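Local coordinates for protein phosphoserine phosphatase RsbX (Bacillus subtilis, PDB 3W45) that dephosphorylates RsbS and acts as a negative regulator of sigma-B activity, at residues A[25-30]-A[42-47]; A[153-158]-A[190-195]; A[15-20]-A[185-190]. All coordinates share one frame; numbering follows the deposited sequence.

Contact 1. Residues A[25-30]-A[42-47]; sequences CGDSFF and VADGLG. With CO (cobalt (II) ion), chain C.
Two buried carboxylates, Asp27 and Asp44, bring their OD1 atoms to 3.2 Å, a distance at which two acceptors gain nothing from one another directly. They sit at the open end of the antiparallel beta hairpin 27-33/37-45, beside the metal site of the PPM-type phosphatase fold. The planes of the two carboxylates are turned 71° apart. Asp44 OD2 binds the cobalt ion directly at 2.1 Å, CG lying anti to the backbone N (chi1 -178°), whereas Asp27 OD1 accepts a hydrogen bond from the cobalt-bound water 1. The metal and its polarised water probably offset the closeness of two acceptors. Asp27 OD2 turns instead to the hydroxyls of Thr192, in the other sheet, and Thr155, in the turn that follows one of its strands.

Behind the acids the hairpin is regular. Ser28 and Ala43 form a hydrogen-bonded pair, their side chains turned toward helix 49-65, where Ser28 OG is bonded to Ser56 O. On the face that carries the acids, Phe29 and Val42 pack through CB and CG2. The pairing runs one step beyond the Asp27-Asp44 bridge: Gly45 N donates to Gly26 O at 2.9 Å, with an N-H...O angle of 165°.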
loop_
_atom_site.group_PDB
_atom_site.type_symbol
_atom_site.label_atom_id
_atom_site.label_comp_id
_atom_site.label_asym_id
_atom_site.label_seq_id
_atom_site.Cartn_x
_atom_site.Cartn_y
_atom_site.Cartn_z
ATOM N N CYS A 25 7.865 -8.502 12.287
ATOM C CA CYS A 25 7.057 -7.425 11.724
ATOM C C CYS A 25 5.615 -7.871 11.549
ATOM O O CYS A 25 5.368 -8.960 11.046
ATOM C CB CYS A 25 7.647 -7.002 10.390
ATOM S SG CYS A 25 6.978 -5.454 9.757
ATOM N N GLY A 26 4.659 -7.026 11.960
ATOM C CA GLY A 26 3.281 -7.267 11.708
ATOM C C GLY A 26 2.744 -6.752 10.367
ATOM O O GLY A 26 1.585 -7.020 10.047
ATOM N N ASP A 27 3.542 -5.969 9.633
ATOM C CA ASP A 27 3.116 -5.394 8.336
ATOM C C ASP A 27 3.593 -6.345 7.233
ATOM O O ASP A 27 4.644 -6.982 7.372
ATOM C CB ASP A 27 3.855 -4.065 8.073
ATOM C CG ASP A 27 3.334 -2.884 8.870
ATOM O OD1 ASP A 27 2.394 -3.006 9.707
ATOM O OD2 ASP A 27 3.924 -1.792 8.653
ATOM N N SER A 28 2.893 -6.388 6.101
ATOM C CA SER A 28 3.434 -7.059 4.931
ATOM C C SER A 28 3.168 -6.235 3.696
ATOM O O SER A 28 2.337 -5.329 3.700
ATOM C CB SER A 28 2.734 -8.415 4.732
ATOM O OG SER A 28 1.427 -8.103 4.240
ATOM N N PHE A 29 3.885 -6.532 2.633
ATOM C CA PHE A 29 3.562 -5.915 1.354
ATOM C C PHE A 29 3.777 -6.942 0.239
ATOM O O PHE A 29 4.487 -7.968 0.405
ATOM C CB PHE A 29 4.445 -4.696 1.127
ATOM C CG PHE A 29 5.895 -5.062 0.976
ATOM C CD1 PHE A 29 6.717 -5.177 2.111
ATOM C CD2 PHE A 29 6.423 -5.346 -0.304
ATOM C CE1 PHE A 29 8.083 -5.554 1.975
ATOM C CE2 PHE A 29 7.750 -5.721 -0.451
ATOM C CZ PHE A 29 8.580 -5.825 0.692
ATOM N N PHE A 30 3.166 -6.654 -0.901
ATOM C CA PHE A 30 3.529 -7.320 -2.118
ATOM C C PHE A 30 3.541 -6.320 -3.257
ATOM O O PHE A 30 2.653 -5.496 -3.344
ATOM C CB PHE A 30 2.551 -8.441 -2.448
ATOM C CG PHE A 30 2.904 -9.146 -3.699
ATOM C CD1 PHE A 30 3.954 -10.075 -3.697
ATOM C CD2 PHE A 30 2.278 -8.808 -4.882
ATOM C CE1 PHE A 30 4.333 -10.702 -4.869
ATOM C CE2 PHE A 30 2.646 -9.435 -6.085
ATOM C CZ PHE A 30 3.674 -10.401 -6.066
ATOM N N VAL A 42 -0.500 -3.476 0.646
ATOM C CA VAL A 42 0.156 -3.291 1.938
ATOM C C VAL A 42 -0.887 -3.671 2.994
ATOM O O VAL A 42 -2.059 -3.303 2.866
ATOM C CB VAL A 42 0.580 -1.814 2.110
ATOM C CG1 VAL A 42 1.124 -1.573 3.497
ATOM C CG2 VAL A 42 1.645 -1.372 1.045
ATOM N N ALA A 43 -0.466 -4.447 3.997
ATOM C CA ALA A 43 -1.358 -4.840 5.087
ATOM C C ALA A 43 -0.685 -4.709 6.447
ATOM O O ALA A 43 0.541 -4.786 6.562
ATOM C CB ALA A 43 -1.838 -6.291 4.869
ATOM N N ASP A 44 -1.503 -4.535 7.482
ATOM C CA ASP A 44 -1.028 -4.413 8.840
ATOM C C ASP A 44 -1.866 -5.360 9.661
ATOM O O ASP A 44 -3.074 -5.127 9.823
ATOM C CB ASP A 44 -1.222 -2.921 9.271
ATOM C CG ASP A 44 -0.723 -2.637 10.679
ATOM O OD1 ASP A 44 -0.333 -3.611 11.343
ATOM O OD2 ASP A 44 -0.691 -1.438 11.072
ATOM N N GLY A 45 -1.269 -6.466 10.142
ATOM C CA GLY A 45 -2.034 -7.404 10.959
ATOM C C GLY A 45 -2.494 -6.893 12.326
ATOM O O GLY A 45 -1.811 -6.097 12.998
ATOM N N LEU A 46 -3.681 -7.327 12.722
ATOM C CA LEU A 46 -4.147 -7.050 14.051
ATOM C C LEU A 46 -3.422 -7.942 15.049
ATOM O O LEU A 46 -2.754 -8.946 14.670
ATOM C CB LEU A 46 -5.664 -7.177 14.157
ATOM C CG LEU A 46 -6.413 -5.883 13.814
ATOM C CD1 LEU A 46 -6.398 -5.578 12.328
ATOM C CD2 LEU A 46 -7.850 -6.009 14.296
ATOM N N GLY A 47 -3.508 -7.564 16.314
ATOM C CA GLY A 47 -2.814 -8.315 17.347
ATOM C C GLY A 47 -1.330 -8.023 17.290
ATOM O O GLY A 47 -0.893 -6.905 16.920
HETATM CO CO CO C . 0.539 -0.443 12.456
HETATM O O HOH W 1 2.043 -0.617 11.118
HETATM O O HOH W 2 1.176 -2.258 13.530
HETATM O O HOH W 3 -1.000 -0.447 13.982
#

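Contact 2. Residues A[153-158]-A[190-195]. With CO (cobalt (II) ion), chain C.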
loop_
_atom_site.group_PDB
_atom_site.type_symbol
_atom_site.label_atom_id
_atom_site.label_comp_id
_atom_site.label_asym_id
_atom_site.label_seq_id
_atom_site.Cartn_x
_atom_site.Cartn_y
_atom_site.Cartn_z
ATOM N N ILE A 153 1.490 4.324 -0.685
ATOM C CA ILE A 153 0.638 3.527 0.150
ATOM C C ILE A 153 1.390 3.290 1.434
ATOM O O ILE A 153 2.508 2.840 1.386
ATOM C CB ILE A 153 0.278 2.170 -0.480
ATOM C CG1 ILE A 153 -0.392 2.421 -1.820
ATOM C CG2 ILE A 153 -0.601 1.361 0.497
ATOM C CD1 ILE A 153 -0.691 1.133 -2.572
ATOM N N HIS A 154 0.780 3.596 2.570
ATOM C CA HIS A 154 1.486 3.420 3.836
ATOM C C HIS A 154 0.666 2.893 5.022
ATOM O O HIS A 154 -0.540 3.176 5.166
ATOM C CB HIS A 154 2.199 4.727 4.212
ATOM C CG HIS A 154 1.295 5.809 4.699
ATOM N ND1 HIS A 154 0.815 5.849 5.990
ATOM C CD2 HIS A 154 0.827 6.925 4.088
ATOM C CE1 HIS A 154 0.062 6.924 6.145
ATOM N NE2 HIS A 154 0.057 7.599 5.007
ATOM N N THR A 155 1.338 2.153 5.887
ATOM C CA THR A 155 0.688 1.737 7.158
ATOM C C THR A 155 0.669 2.856 8.196
ATOM O O THR A 155 1.325 3.885 8.038
ATOM C CB THR A 155 1.333 0.508 7.772
ATOM O OG1 THR A 155 2.734 0.741 8.015
ATOM C CG2 THR A 155 1.174 -0.712 6.852
ATOM N N ASP A 156 -0.076 2.638 9.267
ATOM C CA ASP A 156 -0.227 3.671 10.316
ATOM C C ASP A 156 1.053 3.966 11.092
ATOM O O ASP A 156 1.084 4.944 11.825
ATOM C CB ASP A 156 -1.391 3.328 11.269
ATOM C CG ASP A 156 -1.155 2.030 12.049
ATOM O OD1 ASP A 156 -0.102 1.364 11.832
ATOM O OD2 ASP A 156 -2.041 1.638 12.823
ATOM N N GLY A 157 2.103 3.168 10.919
ATOM C CA GLY A 157 3.388 3.485 11.543
ATOM C C GLY A 157 4.029 4.741 10.955
ATOM O O GLY A 157 4.926 5.329 11.580
ATOM N N LEU A 158 3.586 5.153 9.758
ATOM C CA LEU A 158 4.024 6.411 9.129
ATOM C C LEU A 158 2.986 7.466 9.407
ATOM O O LEU A 158 1.870 7.387 8.901
ATOM C CB LEU A 158 4.218 6.266 7.592
ATOM C CG LEU A 158 4.748 7.524 6.882
ATOM C CD1 LEU A 158 6.169 7.876 7.276
ATOM C CD2 LEU A 158 4.674 7.385 5.370
ATOM N N ASP A 190 5.636 -0.695 13.630
ATOM C CA ASP A 190 6.101 -1.102 12.279
ATOM C C ASP A 190 5.700 -0.037 11.269
ATOM O O ASP A 190 4.615 0.540 11.380
ATOM C CB ASP A 190 5.490 -2.437 11.858
ATOM C CG ASP A 190 5.818 -3.561 12.841
ATOM O OD1 ASP A 190 6.933 -3.555 13.405
ATOM O OD2 ASP A 190 4.947 -4.425 13.081
ATOM N N LEU A 191 6.591 0.229 10.305
ATOM C CA LEU A 191 6.390 1.300 9.323
ATOM C C LEU A 191 6.689 0.706 7.950
ATOM O O LEU A 191 7.789 0.196 7.701
ATOM C CB LEU A 191 7.349 2.480 9.600
ATOM C CG LEU A 191 7.008 3.837 8.955
ATOM C CD1 LEU A 191 7.666 4.989 9.729
ATOM C CD2 LEU A 191 7.428 3.885 7.520
ATOM N N THR A 192 5.672 0.703 7.090
ATOM C CA THR A 192 5.826 0.223 5.719
ATOM C C THR A 192 5.242 1.269 4.756
ATOM O O THR A 192 4.144 1.792 4.985
ATOM C CB THR A 192 5.026 -1.065 5.497
ATOM O OG1 THR A 192 5.451 -2.071 6.443
ATOM C CG2 THR A 192 5.220 -1.580 4.056
ATOM N N TYR A 193 5.966 1.559 3.683
ATOM C CA TYR A 193 5.372 2.357 2.598
ATOM C C TYR A 193 5.873 1.934 1.223
ATOM O O TYR A 193 7.010 1.470 1.086
ATOM C CB TYR A 193 5.558 3.856 2.848
ATOM C CG TYR A 193 6.976 4.380 2.924
ATOM C CD1 TYR A 193 7.723 4.621 1.765
ATOM C CD2 TYR A 193 7.526 4.724 4.148
ATOM C CE1 TYR A 193 9.002 5.162 1.837
ATOM C CE2 TYR A 193 8.793 5.280 4.239
ATOM C CZ TYR A 193 9.525 5.496 3.085
ATOM O OH TYR A 193 10.780 6.035 3.203
ATOM N N ILE A 194 4.993 2.056 0.238
ATOM C CA ILE A 194 5.364 1.846 -1.154
ATOM C C ILE A 194 5.188 3.188 -1.848
ATOM O O ILE A 194 4.119 3.793 -1.719
ATOM C CB ILE A 194 4.461 0.804 -1.850
ATOM C CG1 ILE A 194 4.609 -0.589 -1.197
ATOM C CG2 ILE A 194 4.812 0.752 -3.343
ATOM C CD1 ILE A 194 3.749 -1.656 -1.924
ATOM N N LEU A 195 6.236 3.647 -2.542
ATOM C CA LEU A 195 6.165 4.874 -3.356
ATOM C C LEU A 195 6.212 4.513 -4.830
ATOM O O LEU A 195 6.936 3.584 -5.228
ATOM C CB LEU A 195 7.376 5.780 -3.039
ATOM C CG LEU A 195 7.442 6.421 -1.656
ATOM C CD1 LEU A 195 8.847 6.960 -1.476
ATOM C CD2 LEU A 195 6.438 7.566 -1.552
HETATM CO CO CO C . 0.539 -0.443 12.456
HETATM O O HOH W 3 -1.000 -0.447 13.982
HETATM O O HOH W 1 2.043 -0.617 11.118
HETATM O O HOH W 2 1.176 -2.258 13.530
#
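Thr155 and Thr192 cross at a slant where strand 150-154 gives way to a turn, and one hydroxyl, bonded also to Asp27, ties them together. With OG1 held between its own backbone N and carbonyl carbon (chi1 58°), Thr155 presents that oxygen to Thr192 N at 3.1 Å, while its CG2 lies against Thr192 CB. In return Thr155 N donates to Thr192 O, so the side chain extends a pairing that the Ile153-Ile194 backbone bonds carry further back in this six-stranded antiparallel sheet.

On the other side of the chain, Leu158 lies across Leu191, its CB 3.9 Å from Leu191 CG, and its CD2 reaches the Tyr193 ring obliquely at CD2. Leu191 also sends CD1 to Gly157 O at 3.3 Å. The backbone of Gly157 comes very close here, its CA 3.2 Å from Asp190 O in a CA-H...O contact.

His154 CB lies 3.7 Å from Tyr193 CB, in a non-hydrogen-bonded pair, but the histidine swings its ring back over its own segment. ND1 donates to Thr155 O at 2.9 Å, the oxygen lying in the ring plane, and Leu158 N, closing the type I turn, approaches the same oxygen from the opposite face.

This doubly gripped carbonyl probably steadies the turn from which Asp156 OD1 binds cobalt at 2.0 Å. Asp190 O accepts from water 1 and Asp156 OD2 from water 3, both metal-bound, which is consistent with the junction helping to orient the cobalt's water shell as well as supplying a ligand.

Contact 3. Residues A[15-20]-A[185-190]. With CO (cobalt (II) ion), chain C.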
loop_
_atom_site.group_PDB
_atom_site.type_symbol
_atom_site.label_atom_id
_atom_site.label_comp_id
_atom_site.label_asym_id
_atom_site.label_seq_id
_atom_site.Cartn_x
_atom_site.Cartn_y
_atom_site.Cartn_z
ATOM N N TYR A 15 9.746 0.652 1.439
ATOM C CA TYR A 15 10.533 0.817 2.667
ATOM C C TYR A 15 9.792 0.073 3.779
ATOM O O TYR A 15 8.558 0.152 3.880
ATOM C CB TYR A 15 10.641 2.307 3.023
ATOM C CG TYR A 15 11.200 2.588 4.413
ATOM C CD1 TYR A 15 10.406 2.395 5.559
ATOM C CD2 TYR A 15 12.504 3.058 4.588
ATOM C CE1 TYR A 15 10.921 2.623 6.860
ATOM C CE2 TYR A 15 13.023 3.311 5.891
ATOM C CZ TYR A 15 12.221 3.092 7.006
ATOM O OH TYR A 15 12.688 3.321 8.294
ATOM N N GLN A 16 10.521 -0.679 4.593
ATOM C CA GLN A 16 9.879 -1.268 5.765
ATOM C C GLN A 16 10.850 -1.347 6.928
ATOM O O GLN A 16 12.030 -1.741 6.759
ATOM C CB GLN A 16 9.301 -2.657 5.471
ATOM C CG GLN A 16 8.538 -3.272 6.636
ATOM C CD GLN A 16 7.862 -4.596 6.302
ATOM O OE1 GLN A 16 8.486 -5.660 6.413
ATOM N NE2 GLN A 16 6.584 -4.547 5.931
ATOM N N LEU A 17 10.379 -0.963 8.106
ATOM C CA LEU A 17 11.216 -1.104 9.294
ATOM C C LEU A 17 10.358 -1.499 10.469
ATOM O O LEU A 17 9.241 -1.006 10.605
ATOM C CB LEU A 17 11.971 0.189 9.605
ATOM C CG LEU A 17 13.241 -0.106 10.435
ATOM C CD1 LEU A 17 14.153 -1.048 9.619
ATOM C CD2 LEU A 17 13.958 1.167 10.792
ATOM N N ASN A 18 10.886 -2.382 11.314
ATOM C CA ASN A 18 10.127 -2.841 12.481
ATOM C C ASN A 18 10.076 -1.803 13.568
ATOM O O ASN A 18 11.005 -0.993 13.697
ATOM C CB ASN A 18 10.776 -4.077 13.093
ATOM C CG ASN A 18 10.677 -5.303 12.206
ATOM O OD1 ASN A 18 10.254 -5.233 11.056
ATOM N ND2 ASN A 18 11.090 -6.450 12.745
ATOM N N LYS A 19 9.012 -1.848 14.364
ATOM C CA LYS A 19 8.978 -1.158 15.655
ATOM C C LYS A 19 10.278 -1.400 16.395
ATOM O O LYS A 19 10.821 -2.494 16.306
ATOM C CB LYS A 19 7.850 -1.695 16.524
ATOM C CG LYS A 19 7.819 -1.054 17.929
ATOM C CD LYS A 19 6.547 -1.438 18.636
ATOM C CE LYS A 19 6.496 -0.841 20.032
ATOM N NZ LYS A 19 5.324 -1.354 20.781
ATOM N N GLU A 20 10.759 -0.373 17.100
ATOM C CA GLU A 20 11.999 -0.476 17.874
ATOM C C GLU A 20 11.966 -1.676 18.823
ATOM O O GLU A 20 11.018 -1.822 19.581
ATOM C CB GLU A 20 12.217 0.806 18.687
ATOM C CG GLU A 20 13.634 0.943 19.255
ATOM C CD GLU A 20 14.695 1.067 18.147
ATOM O OE1 GLU A 20 14.621 2.043 17.353
ATOM O OE2 GLU A 20 15.598 0.194 18.076
ATOM N N THR A 185 12.370 7.767 12.212
ATOM C CA THR A 185 13.436 7.574 13.215
ATOM C C THR A 185 12.910 7.086 14.573
ATOM O O THR A 185 13.618 6.374 15.278
ATOM C CB THR A 185 14.353 8.834 13.384
ATOM O OG1 THR A 185 13.550 9.962 13.746
ATOM C CG2 THR A 185 15.114 9.152 12.086
ATOM N N SER A 186 11.676 7.436 14.931
ATOM C CA SER A 186 11.116 7.017 16.224
ATOM C C SER A 186 10.795 5.502 16.349
ATOM O O SER A 186 10.986 4.911 17.421
ATOM C CB SER A 186 9.890 7.855 16.594
ATOM O OG SER A 186 8.861 7.756 15.620
ATOM N N ARG A 187 10.304 4.886 15.264
ATOM C CA ARG A 187 9.931 3.451 15.245
ATOM C C ARG A 187 8.958 3.044 16.373
ATOM O O ARG A 187 9.121 1.975 16.972
ATOM C CB ARG A 187 11.185 2.538 15.233
ATOM C CG ARG A 187 12.276 2.923 14.197
ATOM C CD ARG A 187 13.558 2.116 14.376
ATOM N NE ARG A 187 13.275 0.685 14.422
ATOM C CZ ARG A 187 14.147 -0.285 14.157
ATOM N NH1 ARG A 187 15.392 0.017 13.812
ATOM N NH2 ARG A 187 13.766 -1.556 14.215
ATOM N N LYS A 188 7.949 3.887 16.658
ATOM C CA LYS A 188 6.883 3.549 17.620
ATOM C C LYS A 188 6.014 2.361 17.170
ATOM O O LYS A 188 5.370 1.694 17.981
ATOM C CB LYS A 188 5.935 4.737 17.814
ATOM C CG LYS A 188 5.365 4.872 19.220
ATOM C CD LYS A 188 6.458 5.370 20.212
ATOM C CE LYS A 188 7.021 6.744 19.800
ATOM N NZ LYS A 188 8.427 6.962 20.288
ATOM N N ASP A 189 5.936 2.147 15.852
ATOM C CA ASP A 189 5.195 1.015 15.305
ATOM C C ASP A 189 5.970 0.506 14.108
ATOM O O ASP A 189 6.879 1.184 13.627
ATOM C CB ASP A 189 3.795 1.506 14.859
ATOM C CG ASP A 189 2.869 0.364 14.422
ATOM O OD1 ASP A 189 3.167 -0.832 14.696
ATOM O OD2 ASP A 189 1.824 0.669 13.809
ATOM N N ASP A 190 5.636 -0.695 13.630
ATOM C CA ASP A 190 6.101 -1.102 12.279
ATOM C C ASP A 190 5.700 -0.037 11.269
ATOM O O ASP A 190 4.615 0.540 11.380
ATOM C CB ASP A 190 5.490 -2.437 11.858
ATOM C CG ASP A 190 5.818 -3.561 12.841
ATOM O OD1 ASP A 190 6.933 -3.555 13.405
ATOM O OD2 ASP A 190 4.947 -4.425 13.081
HETATM CO CO CO C . 0.539 -0.443 12.456
HETATM O O HOH W 4 9.567 1.472 12.468
HETATM O O HOH W 5 13.505 3.979 18.748
HETATM O O HOH W 2 1.176 -2.258 13.530
HETATM O O HOH W 1 2.043 -0.617 11.118
HETATM O O HOH W 3 -1.000 -0.447 13.982
#
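Asn18 O is gripped by the edge of the Arg187 guanidinium: NE and NH2 both reach it at 2.9 Å. Each bond is weak, with N-H...O angles of 129°, because the two roughly parallel N-H groups share one oxygen and neither points straight at it. A bend at chi3 turns the end of the arginine chain, and its two faces are covered by different chemistry. Leu17 lays CD2 over one face, off toward the rim and 3.5 Å from NH1. Over the opposite face comes the carboxylate of Glu20, its plane 43° from that of the guanidinium. Glu20 OE1 lies 3.5 Å from Arg187 NE, well out of the guanidinium plane, so this salt bridge rests on charge alone, without an N-H directed at the oxygen. Water 5 joins OE1 to Ser186 O.

This contact lies at the surface of the PPM-type phosphatase fold, where the end of strand 10-17 passes the loop that leads into strand 191-198, its neighbour in the six-stranded sheet. Glu20 N donates to Arg187 O, in the carbonyl plane and on a lone pair, while the extended chain of Lys19 runs past Lys188 O.

Closer to the metal, Lys19 N makes a nearly straight bond (170°) to Asp190 OD1, meeting it on the anti side; Asp190 OD2 is paired with Lys22 and also accepts from Gly26 N. The preceding residue turns the other way: Asp189 OD2 binds the cobalt ion at 2.2 Å, and Asp189 OD1 accepts from the metal-bound water 2.

Overall arrangement
The three contacts converge on one cobalt ion, to which each supplies one aspartate: Asp44 from contact 1, Asp156 from contact 2 and Asp189 from contact 3. Waters 1, 2 and 3 complete a six-ligand shell. Contacts 1 and 2, centres 10 Å apart, belong to the two facing sheets and are joined by Asp27 OD2 to Thr192 OG1 at 2.7 Å and by packing of Val42 on Thr155. Contacts 2 and 3, centres 9 Å apart, share Asp190; Gln16 NE2 reaches Thr192 OG1 at 2.8 Å. Asp190 OD2 meets Gly26 N at 2.8 Å, linking contact 1 to both others. Aspartates from distant segments thus gather round a metal, as in other PPM phosphatases, which commonly bind two or more metal ions.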